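Local coordinates for spike glycoprotein (PDB 5GYQ), which probably attaches the virion to the host cell by binding a receptor, with this chain being the putative receptor-binding domain of the S1 part, at residues V37-P42 with H103-L107; D67-E73 with S146-A152; A114-F119 with F132-I137. The contacts are given in a common frame with arbitrary orientation. Residue numbers count along the deposited sequence, not the author numbering.

Overall arrangement
The contacts step from the 43-49 edge of the antiparallel five-stranded sheet (order 23-27, 63-71, 146-157, 100-111, 43-49), through its middle, to helix 130-139 outside it. Contact 1 joins the loop before strand 43-49 to strand 100-111, and contact 2 pairs strands 63-71 and 146-157. Their centres are about 11 Å apart and they touch, because strands 100-111 and 146-157 are neighbours: Phe105 O lies 2.8 Å from Gly150 N. Along the chain their segments alternate. Contact 3, its centre about 16 Å from that of contact 2 and about 26 Å from that of contact 1, lies between strands 100-111 and 146-157 in sequence, consistent with the external insertion that betacoronavirus receptor-binding domains carry on their core sheet.

Contact 1: residues V37-P42 with H103-L107; sequences VVDSLP and HAFYL
Leu41 and Phe105 form the apolar centre. Leu41, with its CB directed toward the strand and rotamer m,t, lays CD1 over one face of the Phe105 ring (chi1 p), 4.0 Å from the ring centroid and 26° off its normal, a CH-pi contact; CD1 is 3.6 Å from CD2 of Phe105. Pro42 extends this patch, its CD 4.4 Å from Phe105 CB and its CG 4.4 Å from Tyr106 CB. On the other flank Leu41 CB approaches His103 CE1 at 3.9 Å. Segment 103-107 is extended, so His103 and Phe105 both point toward the loop while Ala104 points away. Segment 37-42 makes a beta turn at Asp39 and Ser40 (phi/psi -63/-47 and -64/-30), closed by a weak 3.4 Å bond from Leu41 N to Val38 O, then straightens through Leu41 (-70/142) and Pro42. The CA atoms of Pro42 and Phe105 lie 5.3 Å apart, those of Val38 and His103 7.4 Å. At the polar edge His103 (chi1 t) donates from ND1 to Val37 O at 2.8 Å, while its NE2 is hydrogen-bonded to Thr43 OG1. Tyr106 N donates to Pro42 O at 2.9 Å, with an N-H...O angle of 165°. This bond begins the antiparallel pairing that Ala104 continues with His44, where the loop leads into 43-49, an outermost strand of the receptor-binding domain's core sheet.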
loop_
_atom_site.group_PDB
_atom_site.type_symbol
_atom_site.label_atom_id
_atom_site.label_comp_id
_atom_site.label_asym_id
_atom_site.label_seq_id
_atom_site.Cartn_x
_atom_site.Cartn_y
_atom_site.Cartn_z
ATOM N N VAL A 37 7.304 2.562 8.230
ATOM C CA VAL A 37 6.860 2.112 6.917
ATOM C C VAL A 37 7.954 2.240 5.862
ATOM O O VAL A 37 7.727 1.937 4.690
ATOM C CB VAL A 37 5.619 2.891 6.445
ATOM C CG1 VAL A 37 4.469 2.682 7.416
ATOM C CG2 VAL A 37 5.942 4.368 6.307
ATOM N N VAL A 38 9.136 2.688 6.273
ATOM C CA VAL A 38 10.258 2.803 5.348
ATOM C C VAL A 38 11.493 2.046 5.843
ATOM O O VAL A 38 11.728 0.905 5.449
ATOM C CB VAL A 38 10.640 4.281 5.095
ATOM C CG1 VAL A 38 11.726 4.374 4.029
ATOM C CG2 VAL A 38 9.417 5.087 4.671
ATOM N N ASP A 39 12.270 2.680 6.717
ATOM C CA ASP A 39 13.571 2.151 7.122
ATOM C C ASP A 39 13.498 0.813 7.855
ATOM O O ASP A 39 14.244 -0.115 7.538
ATOM C CB ASP A 39 14.296 3.170 8.000
ATOM C CG ASP A 39 14.541 4.482 7.284
ATOM O OD1 ASP A 39 15.611 4.623 6.654
ATOM O OD2 ASP A 39 13.663 5.370 7.347
ATOM N N SER A 40 12.601 0.718 8.832
ATOM C CA SER A 40 12.506 -0.474 9.673
ATOM C C SER A 40 12.114 -1.723 8.888
ATOM O O SER A 40 12.490 -2.835 9.256
ATOM C CB SER A 40 11.509 -0.243 10.807
ATOM O OG SER A 40 11.980 0.752 11.699
ATOM N N LEU A 41 11.356 -1.537 7.812
ATOM C CA LEU A 41 10.932 -2.655 6.974
ATOM C C LEU A 41 12.099 -3.243 6.188
ATOM O O LEU A 41 12.972 -2.508 5.724
ATOM C CB LEU A 41 9.829 -2.212 6.013
ATOM C CG LEU A 41 8.490 -1.833 6.642
ATOM C CD1 LEU A 41 7.521 -1.348 5.578
ATOM C CD2 LEU A 41 7.910 -3.019 7.392
ATOM N N PRO A 42 12.118 -4.576 6.043
ATOM C CA PRO A 42 13.120 -5.270 5.224
ATOM C C PRO A 42 12.837 -5.080 3.737
ATOM O O PRO A 42 12.126 -5.883 3.136
ATOM C CB PRO A 42 12.959 -6.734 5.638
ATOM C CG PRO A 42 11.543 -6.839 6.086
ATOM C CD PRO A 42 11.203 -5.515 6.714
ATOM N N HIS A 103 6.398 0.681 -1.697
ATOM C CA HIS A 103 7.385 0.011 -0.867
ATOM C C HIS A 103 7.045 -1.461 -0.670
ATOM O O HIS A 103 6.155 -1.812 0.105
ATOM C CB HIS A 103 7.503 0.707 0.488
ATOM C CG HIS A 103 8.693 0.276 1.287
ATOM N ND1 HIS A 103 9.018 0.837 2.501
ATOM C CD2 HIS A 103 9.640 -0.660 1.037
ATOM C CE1 HIS A 103 10.113 0.263 2.970
ATOM N NE2 HIS A 103 10.509 -0.647 2.101
ATOM N N ALA A 104 7.767 -2.318 -1.381
ATOM C CA ALA A 104 7.622 -3.755 -1.234
ATOM C C ALA A 104 8.705 -4.296 -0.309
ATOM O O ALA A 104 9.890 -3.992 -0.476
ATOM C CB ALA A 104 7.681 -4.439 -2.583
ATOM N N PHE A 105 8.287 -5.093 0.668
ATOM C CA PHE A 105 9.197 -5.616 1.679
ATOM C C PHE A 105 8.980 -7.109 1.894
ATOM O O PHE A 105 7.911 -7.642 1.592
ATOM C CB PHE A 105 9.025 -4.855 2.997
ATOM C CG PHE A 105 7.612 -4.843 3.517
ATOM C CD1 PHE A 105 7.188 -5.789 4.436
ATOM C CD2 PHE A 105 6.711 -3.877 3.098
ATOM C CE1 PHE A 105 5.890 -5.776 4.921
ATOM C CE2 PHE A 105 5.414 -3.862 3.579
ATOM C CZ PHE A 105 5.006 -4.813 4.491
ATOM N N TYR A 106 9.999 -7.779 2.426
ATOM C CA TYR A 106 9.972 -9.230 2.587
ATOM C C TYR A 106 9.040 -9.697 3.702
ATOM O O TYR A 106 9.008 -9.119 4.786
ATOM C CB TYR A 106 11.390 -9.758 2.841
ATOM C CG TYR A 106 12.289 -9.678 1.627
ATOM C CD1 TYR A 106 12.290 -10.686 0.671
ATOM C CD2 TYR A 106 13.127 -8.591 1.431
ATOM C CE1 TYR A 106 13.106 -10.616 -0.445
ATOM C CE2 TYR A 106 13.948 -8.511 0.320
ATOM C CZ TYR A 106 13.932 -9.525 -0.616
ATOM O OH TYR A 106 14.745 -9.448 -1.723
ATOM N N LEU A 107 8.281 -10.749 3.412
ATOM C CA LEU A 107 7.424 -11.399 4.397
ATOM C C LEU A 107 7.900 -12.821 4.655
ATOM O O LEU A 107 7.540 -13.430 5.665
ATOM C CB LEU A 107 5.968 -11.422 3.927
ATOM C CG LEU A 107 5.141 -10.148 4.070
ATOM C CD1 LEU A 107 3.769 -10.350 3.460
ATOM C CD2 LEU A 107 5.024 -9.758 5.534
#

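Contact 2: residues D67-E73 with S146-A152; sequences DVMRINE and SYVYGLA. With NAG (2-acetamido-2-deoxy-beta-D-glucopyranose), chain B.
This is a buried antiparallel strand pairing in the core sheet, joining 63-71 to 146-157, with segment axes 4.6 Å apart at 159°. Met69-Leu151 and Ile71-Tyr149 are hydrogen-bonded pairs: Met69 N to Leu151 O 3.0 Å, Leu151 N to Met69 O 2.8 Å, Ile71 N to Tyr149 O and Tyr149 N to Ile71 O both 2.9 Å. Val68-Ala152 and Arg70-Gly150 are the non-hydrogen-bonded pairs. Met69, Ile71 and Leu151 pack against helices 73-81 and 86-90, with Ile71 CG2 (chi1 t) 3.7 Å from Leu151 CB; Tyr149, on the same face, stacks with His44. Arg70, on the face of Val68 and Ala152, brings CB to 3.5 Å from Val148 CG1, and its guanidinium forms a salt bridge with Asp15 and a hydrogen bond with Pro16 O. Next in sequence, Asn72 (chi1 p) N-caps helix 73-81 through OD1 to His75 N. Its ND2 donates to Ser146 OG at 3.0 Å and bonds covalently to NAG C1 at 1.4 Å, an N-glycosylation site at a strand-to-helix junction.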
loop_
_atom_site.group_PDB
_atom_site.type_symbol
_atom_site.label_atom_id
_atom_site.label_comp_id
_atom_site.label_asym_id
_atom_site.label_seq_id
_atom_site.Cartn_x
_atom_site.Cartn_y
_atom_site.Cartn_z
ATOM N N ASP A 67 -1.606 2.598 1.916
ATOM C CA ASP A 67 -2.383 1.440 1.488
ATOM C C ASP A 67 -1.555 0.180 1.656
ATOM O O ASP A 67 -0.458 0.079 1.127
ATOM C CB ASP A 67 -2.838 1.596 0.040
ATOM C CG ASP A 67 -3.679 2.835 -0.167
ATOM O OD1 ASP A 67 -4.344 3.267 0.795
ATOM O OD2 ASP A 67 -3.677 3.377 -1.291
ATOM N N VAL A 68 -2.079 -0.788 2.391
ATOM C CA VAL A 68 -1.299 -1.971 2.722
ATOM C C VAL A 68 -1.973 -3.246 2.231
ATOM O O VAL A 68 -3.193 -3.429 2.388
ATOM C CB VAL A 68 -1.059 -2.063 4.237
ATOM C CG1 VAL A 68 -0.243 -3.297 4.578
ATOM C CG2 VAL A 68 -0.347 -0.808 4.731
ATOM N N MET A 69 -1.167 -4.112 1.622
ATOM C CA MET A 69 -1.651 -5.401 1.135
ATOM C C MET A 69 -0.478 -6.329 0.869
ATOM O O MET A 69 0.668 -5.956 1.086
ATOM C CB MET A 69 -2.475 -5.221 -0.139
ATOM C CG MET A 69 -1.644 -4.810 -1.350
ATOM S SD MET A 69 -2.473 -3.582 -2.383
ATOM C CE MET A 69 -2.221 -2.101 -1.406
ATOM N N ARG A 70 -0.763 -7.536 0.395
ATOM C CA ARG A 70 0.292 -8.438 -0.040
ATOM C C ARG A 70 0.252 -8.567 -1.557
ATOM O O ARG A 70 -0.778 -8.309 -2.180
ATOM C CB ARG A 70 0.155 -9.807 0.632
ATOM C CG ARG A 70 -1.149 -10.537 0.367
ATOM C CD ARG A 70 -1.203 -11.828 1.169
ATOM N NE ARG A 70 -1.009 -11.575 2.595
ATOM C CZ ARG A 70 -0.332 -12.371 3.417
ATOM N NH1 ARG A 70 0.227 -13.484 2.959
ATOM N NH2 ARG A 70 -0.208 -12.050 4.700
ATOM N N ILE A 71 1.373 -8.965 -2.151
ATOM C CA ILE A 71 1.502 -8.951 -3.606
ATOM C C ILE A 71 2.632 -9.883 -4.039
ATOM O O ILE A 71 3.674 -9.926 -3.391
ATOM C CB ILE A 71 1.754 -7.500 -4.113
ATOM C CG1 ILE A 71 1.699 -7.408 -5.637
ATOM C CG2 ILE A 71 3.074 -6.947 -3.577
ATOM C CD1 ILE A 71 1.767 -5.970 -6.151
ATOM N N ASN A 72 2.444 -10.651 -5.111
ATOM C CA ASN A 72 3.531 -11.530 -5.531
ATOM C C ASN A 72 4.360 -10.879 -6.636
ATOM O O ASN A 72 4.020 -9.791 -7.110
ATOM C CB ASN A 72 3.004 -12.927 -5.930
ATOM C CG ASN A 72 2.313 -12.981 -7.295
ATOM O OD1 ASN A 72 2.218 -11.998 -8.030
ATOM N ND2 ASN A 72 1.829 -14.180 -7.634
ATOM N N GLU A 73 5.453 -11.534 -7.022
ATOM C CA GLU A 73 6.461 -10.926 -7.891
ATOM C C GLU A 73 5.924 -10.463 -9.248
ATOM O O GLU A 73 6.260 -9.373 -9.706
ATOM C CB GLU A 73 7.621 -11.899 -8.106
ATOM C CG GLU A 73 8.750 -11.343 -8.974
ATOM C CD GLU A 73 9.627 -10.328 -8.250
ATOM O OE1 GLU A 73 10.422 -9.639 -8.924
ATOM O OE2 GLU A 73 9.535 -10.219 -7.010
ATOM N N SER A 146 1.074 -18.518 -3.307
ATOM C CA SER A 146 2.107 -17.675 -3.890
ATOM C C SER A 146 3.101 -17.230 -2.838
ATOM O O SER A 146 2.720 -16.945 -1.702
ATOM C CB SER A 146 1.496 -16.446 -4.568
ATOM O OG SER A 146 1.421 -16.618 -5.972
ATOM N N TYR A 147 4.373 -17.188 -3.220
ATOM C CA TYR A 147 5.369 -16.487 -2.427
ATOM C C TYR A 147 5.037 -15.009 -2.521
ATOM O O TYR A 147 4.770 -14.492 -3.606
ATOM C CB TYR A 147 6.786 -16.773 -2.916
ATOM C CG TYR A 147 7.830 -15.907 -2.252
ATOM C CD1 TYR A 147 8.248 -16.163 -0.953
ATOM C CD2 TYR A 147 8.391 -14.829 -2.920
ATOM C CE1 TYR A 147 9.200 -15.371 -0.341
ATOM C CE2 TYR A 147 9.343 -14.035 -2.318
ATOM C CZ TYR A 147 9.744 -14.310 -1.029
ATOM O OH TYR A 147 10.693 -13.519 -0.423
ATOM N N VAL A 148 5.057 -14.324 -1.389
ATOM C CA VAL A 148 4.408 -13.026 -1.306
ATOM C C VAL A 148 5.244 -11.968 -0.588
ATOM O O VAL A 148 5.951 -12.255 0.380
ATOM C CB VAL A 148 3.025 -13.184 -0.617
ATOM C CG1 VAL A 148 2.795 -12.125 0.441
ATOM C CG2 VAL A 148 1.916 -13.173 -1.658
ATOM N N TYR A 149 5.171 -10.744 -1.099
ATOM C CA TYR A 149 5.778 -9.589 -0.464
ATOM C C TYR A 149 4.717 -8.715 0.184
ATOM O O TYR A 149 3.561 -8.705 -0.241
ATOM C CB TYR A 149 6.570 -8.761 -1.476
ATOM C CG TYR A 149 7.651 -9.533 -2.186
ATOM C CD1 TYR A 149 8.821 -9.888 -1.530
ATOM C CD2 TYR A 149 7.506 -9.904 -3.516
ATOM C CE1 TYR A 149 9.813 -10.594 -2.174
ATOM C CE2 TYR A 149 8.495 -10.611 -4.170
ATOM C CZ TYR A 149 9.647 -10.953 -3.494
ATOM O OH TYR A 149 10.639 -11.656 -4.137
ATOM N N GLY A 150 5.119 -7.985 1.217
ATOM C CA GLY A 150 4.285 -6.936 1.767
ATOM C C GLY A 150 4.392 -5.717 0.872
ATOM O O GLY A 150 5.431 -5.479 0.258
ATOM N N LEU A 151 3.314 -4.948 0.786
ATOM C CA LEU A 151 3.297 -3.745 -0.032
ATOM C C LEU A 151 2.606 -2.604 0.688
ATOM O O LEU A 151 1.436 -2.715 1.092
ATOM C CB LEU A 151 2.601 -3.995 -1.371
ATOM C CG LEU A 151 2.499 -2.751 -2.264
ATOM C CD1 LEU A 151 3.875 -2.330 -2.754
ATOM C CD2 LEU A 151 1.560 -2.975 -3.437
ATOM N N ALA A 152 3.351 -1.515 0.845
ATOM C CA ALA A 152 2.821 -0.264 1.353
ATOM C C ALA A 152 2.907 0.794 0.261
ATOM O O ALA A 152 3.993 1.140 -0.201
ATOM C CB ALA A 152 3.580 0.181 2.597
HETATM C C1 NAG B . 1.153 -14.473 -8.868
HETATM C C2 NAG B . 1.863 -15.541 -9.669
HETATM C C3 NAG B . 1.215 -15.673 -11.039
HETATM C C4 NAG B . -0.282 -15.938 -10.892
HETATM C C5 NAG B . -0.938 -14.956 -9.915
HETATM C C6 NAG B . -2.343 -15.365 -9.539
HETATM C C7 NAG B . 4.213 -15.911 -9.075
HETATM C C8 NAG B . 5.635 -15.504 -9.317
HETATM N N2 NAG B . 3.285 -15.261 -9.790
HETATM O O3 NAG B . 1.850 -16.743 -11.727
HETATM O O4 NAG B . -0.948 -15.742 -12.137
HETATM O O5 NAG B . -0.200 -14.848 -8.686
HETATM O O6 NAG B . -2.961 -14.403 -8.696
HETATM O O7 NAG B . 3.911 -16.786 -8.268
HETATM O O HOH W 1 5.964 -14.201 -6.013
#

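Contact 3: residues A114-F119 with F132-I137; sequences AVANRF and FIDTVI
Segment 114-119, an irregular loop, runs against the direction of the helix, so that Phe132 faces the loop's far end and Ile137 its start. Phe132 (chi1 t, chi2 61°) opens the helical segment and has the largest share of the interface, 100 Å². Phe119, placed by a positive phi (66/85) and chi1 m, directs its ring edge at the Phe132 face in a T-shaped stack: centroids 4.8 Å apart, planes at 89°, Phe119 CD2 to Phe132 CE1 3.5 Å. Around the same ring lie Arg118, whose O is 3.5 Å from Phe132 CZ and whose CG is 3.6 Å from Phe132 CE1, and Ala116, with CB 3.9 Å from Phe132 CE2. Ile133 turns its CB away from the loop. Helix 130-139 lies in the connection between core strands 100-111 and 146-157, the place where betacoronavirus receptor-binding domains carry their external subdomain; the loop and helix are consistent with that element. Three residues after Phe132, Thr135 (chi1 p) bends OG1 back to Phe132 O at a very short 2.4 Å; OG1 also accepts a hydrogen bond from a water 3.0 Å away, which in turn accepts a weak one from Arg118 NH1. Val136 (chi1 t), one turn on from Phe132, has CG1 3.6 Å from both Val115 C and Ala116 N, and CG2 4.0 Å from Ala116 CB; the CA atoms of Val136 and Ala116 are 5.8 Å apart. Ile137 points its CB away, yet Ala114 CB lies 4.0 Å from Ile137 CA and 4.4 Å from Ile137 CG1, while Val115 points away from the helix and touches a NAG of the glycan.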
loop_
_atom_site.group_PDB
_atom_site.type_symbol
_atom_site.label_atom_id
_atom_site.label_comp_id
_atom_site.label_asym_id
_atom_site.label_seq_id
_atom_site.Cartn_x
_atom_site.Cartn_y
_atom_site.Cartn_z
ATOM N N ALA A 114 -5.167 -14.312 -2.315
ATOM C CA ALA A 114 -6.538 -14.065 -2.752
ATOM C C ALA A 114 -6.622 -12.865 -3.685
ATOM O O ALA A 114 -6.608 -11.716 -3.242
ATOM C CB ALA A 114 -7.448 -13.864 -1.552
ATOM N N VAL A 115 -6.716 -13.146 -4.980
ATOM C CA VAL A 115 -6.726 -12.107 -5.998
ATOM C C VAL A 115 -7.961 -12.228 -6.880
ATOM O O VAL A 115 -8.181 -13.265 -7.499
ATOM C CB VAL A 115 -5.462 -12.177 -6.878
ATOM C CG1 VAL A 115 -5.490 -11.098 -7.952
ATOM C CG2 VAL A 115 -4.218 -12.049 -6.024
ATOM N N ALA A 116 -8.766 -11.170 -6.935
ATOM C CA ALA A 116 -9.947 -11.164 -7.793
ATOM C C ALA A 116 -9.523 -11.145 -9.253
ATOM O O ALA A 116 -8.548 -10.484 -9.610
ATOM C CB ALA A 116 -10.834 -9.968 -7.479
ATOM N N ASN A 117 -10.244 -11.876 -10.097
ATOM C CA ASN A 117 -9.905 -11.923 -11.514
ATOM C C ASN A 117 -11.112 -11.631 -12.405
ATOM O O ASN A 117 -11.140 -12.002 -13.575
ATOM C CB ASN A 117 -9.284 -13.278 -11.872
ATOM C CG ASN A 117 -10.305 -14.393 -11.955
ATOM O OD1 ASN A 117 -11.278 -14.426 -11.201
ATOM N ND2 ASN A 117 -10.090 -15.315 -12.887
ATOM N N ARG A 118 -12.100 -10.951 -11.832
ATOM C CA ARG A 118 -13.277 -10.502 -12.569
ATOM C C ARG A 118 -13.905 -9.319 -11.837
ATOM O O ARG A 118 -13.559 -9.052 -10.682
ATOM C CB ARG A 118 -14.292 -11.640 -12.733
ATOM C CG ARG A 118 -14.756 -12.239 -11.417
ATOM C CD ARG A 118 -15.303 -13.643 -11.595
ATOM N NE ARG A 118 -16.706 -13.657 -11.989
ATOM C CZ ARG A 118 -17.668 -14.271 -11.308
ATOM N NH1 ARG A 118 -17.387 -14.930 -10.192
ATOM N NH2 ARG A 118 -18.917 -14.230 -11.748
ATOM N N PHE A 119 -14.812 -8.619 -12.520
ATOM C CA PHE A 119 -15.498 -7.433 -11.994
ATOM C C PHE A 119 -14.523 -6.278 -11.767
ATOM O O PHE A 119 -14.037 -6.077 -10.652
ATOM C CB PHE A 119 -16.251 -7.756 -10.696
ATOM C CG PHE A 119 -17.269 -8.857 -10.837
ATOM C CD1 PHE A 119 -18.289 -8.764 -11.773
ATOM C CD2 PHE A 119 -17.216 -9.976 -10.023
ATOM C CE1 PHE A 119 -19.226 -9.771 -11.903
ATOM C CE2 PHE A 119 -18.155 -10.989 -10.147
ATOM C CZ PHE A 119 -19.160 -10.884 -11.088
ATOM N N PHE A 132 -18.956 -11.584 -3.250
ATOM C CA PHE A 132 -17.917 -11.850 -4.242
ATOM C C PHE A 132 -16.545 -11.944 -3.588
ATOM O O PHE A 132 -15.763 -12.849 -3.892
ATOM C CB PHE A 132 -17.899 -10.770 -5.323
ATOM C CG PHE A 132 -16.733 -10.886 -6.265
ATOM C CD1 PHE A 132 -16.565 -12.023 -7.042
ATOM C CD2 PHE A 132 -15.799 -9.870 -6.363
ATOM C CE1 PHE A 132 -15.484 -12.140 -7.907
ATOM C CE2 PHE A 132 -14.721 -9.980 -7.226
ATOM C CZ PHE A 132 -14.566 -11.117 -7.998
ATOM N N ILE A 133 -16.265 -10.998 -2.693
ATOM C CA ILE A 133 -15.025 -10.980 -1.919
ATOM C C ILE A 133 -14.827 -12.308 -1.200
ATOM O O ILE A 133 -13.743 -12.908 -1.251
ATOM C CB ILE A 133 -15.026 -9.828 -0.896
ATOM C CG1 ILE A 133 -14.900 -8.479 -1.613
ATOM C CG2 ILE A 133 -13.900 -10.000 0.118
ATOM C CD1 ILE A 133 -15.039 -7.277 -0.692
ATOM N N ASP A 134 -15.888 -12.760 -0.536
ATOM C CA ASP A 134 -15.888 -14.062 0.124
ATOM C C ASP A 134 -15.565 -15.185 -0.859
ATOM O O ASP A 134 -14.818 -16.104 -0.516
ATOM C CB ASP A 134 -17.237 -14.333 0.802
ATOM C CG ASP A 134 -17.481 -13.436 2.008
ATOM O OD1 ASP A 134 -16.495 -12.966 2.617
ATOM O OD2 ASP A 134 -18.662 -13.201 2.352
ATOM N N THR A 135 -16.105 -15.122 -2.080
ATOM C CA THR A 135 -15.758 -16.158 -3.065
ATOM C C THR A 135 -14.282 -16.101 -3.465
ATOM O O THR A 135 -13.677 -17.133 -3.734
ATOM C CB THR A 135 -16.611 -16.073 -4.358
ATOM O OG1 THR A 135 -16.290 -14.875 -5.071
ATOM C CG2 THR A 135 -18.092 -16.112 -4.040
ATOM N N VAL A 136 -13.709 -14.902 -3.513
ATOM C CA VAL A 136 -12.295 -14.765 -3.878
ATOM C C VAL A 136 -11.392 -15.351 -2.783
ATOM O O VAL A 136 -10.475 -16.156 -3.046
ATOM C CB VAL A 136 -11.917 -13.286 -4.131
ATOM C CG1 VAL A 136 -10.421 -13.142 -4.357
ATOM C CG2 VAL A 136 -12.691 -12.738 -5.332
ATOM N N ILE A 137 -11.679 -14.954 -1.548
ATOM C CA ILE A 137 -10.942 -15.449 -0.392
ATOM C C ILE A 137 -11.066 -16.969 -0.280
ATOM O O ILE A 137 -10.079 -17.657 -0.009
ATOM C CB ILE A 137 -11.432 -14.773 0.906
ATOM C CG1 ILE A 137 -11.085 -13.281 0.878
ATOM C CG2 ILE A 137 -10.806 -15.439 2.124
ATOM C CD1 ILE A 137 -11.656 -12.498 2.035
HETATM O O HOH W 2 -15.709 -15.827 -7.870
#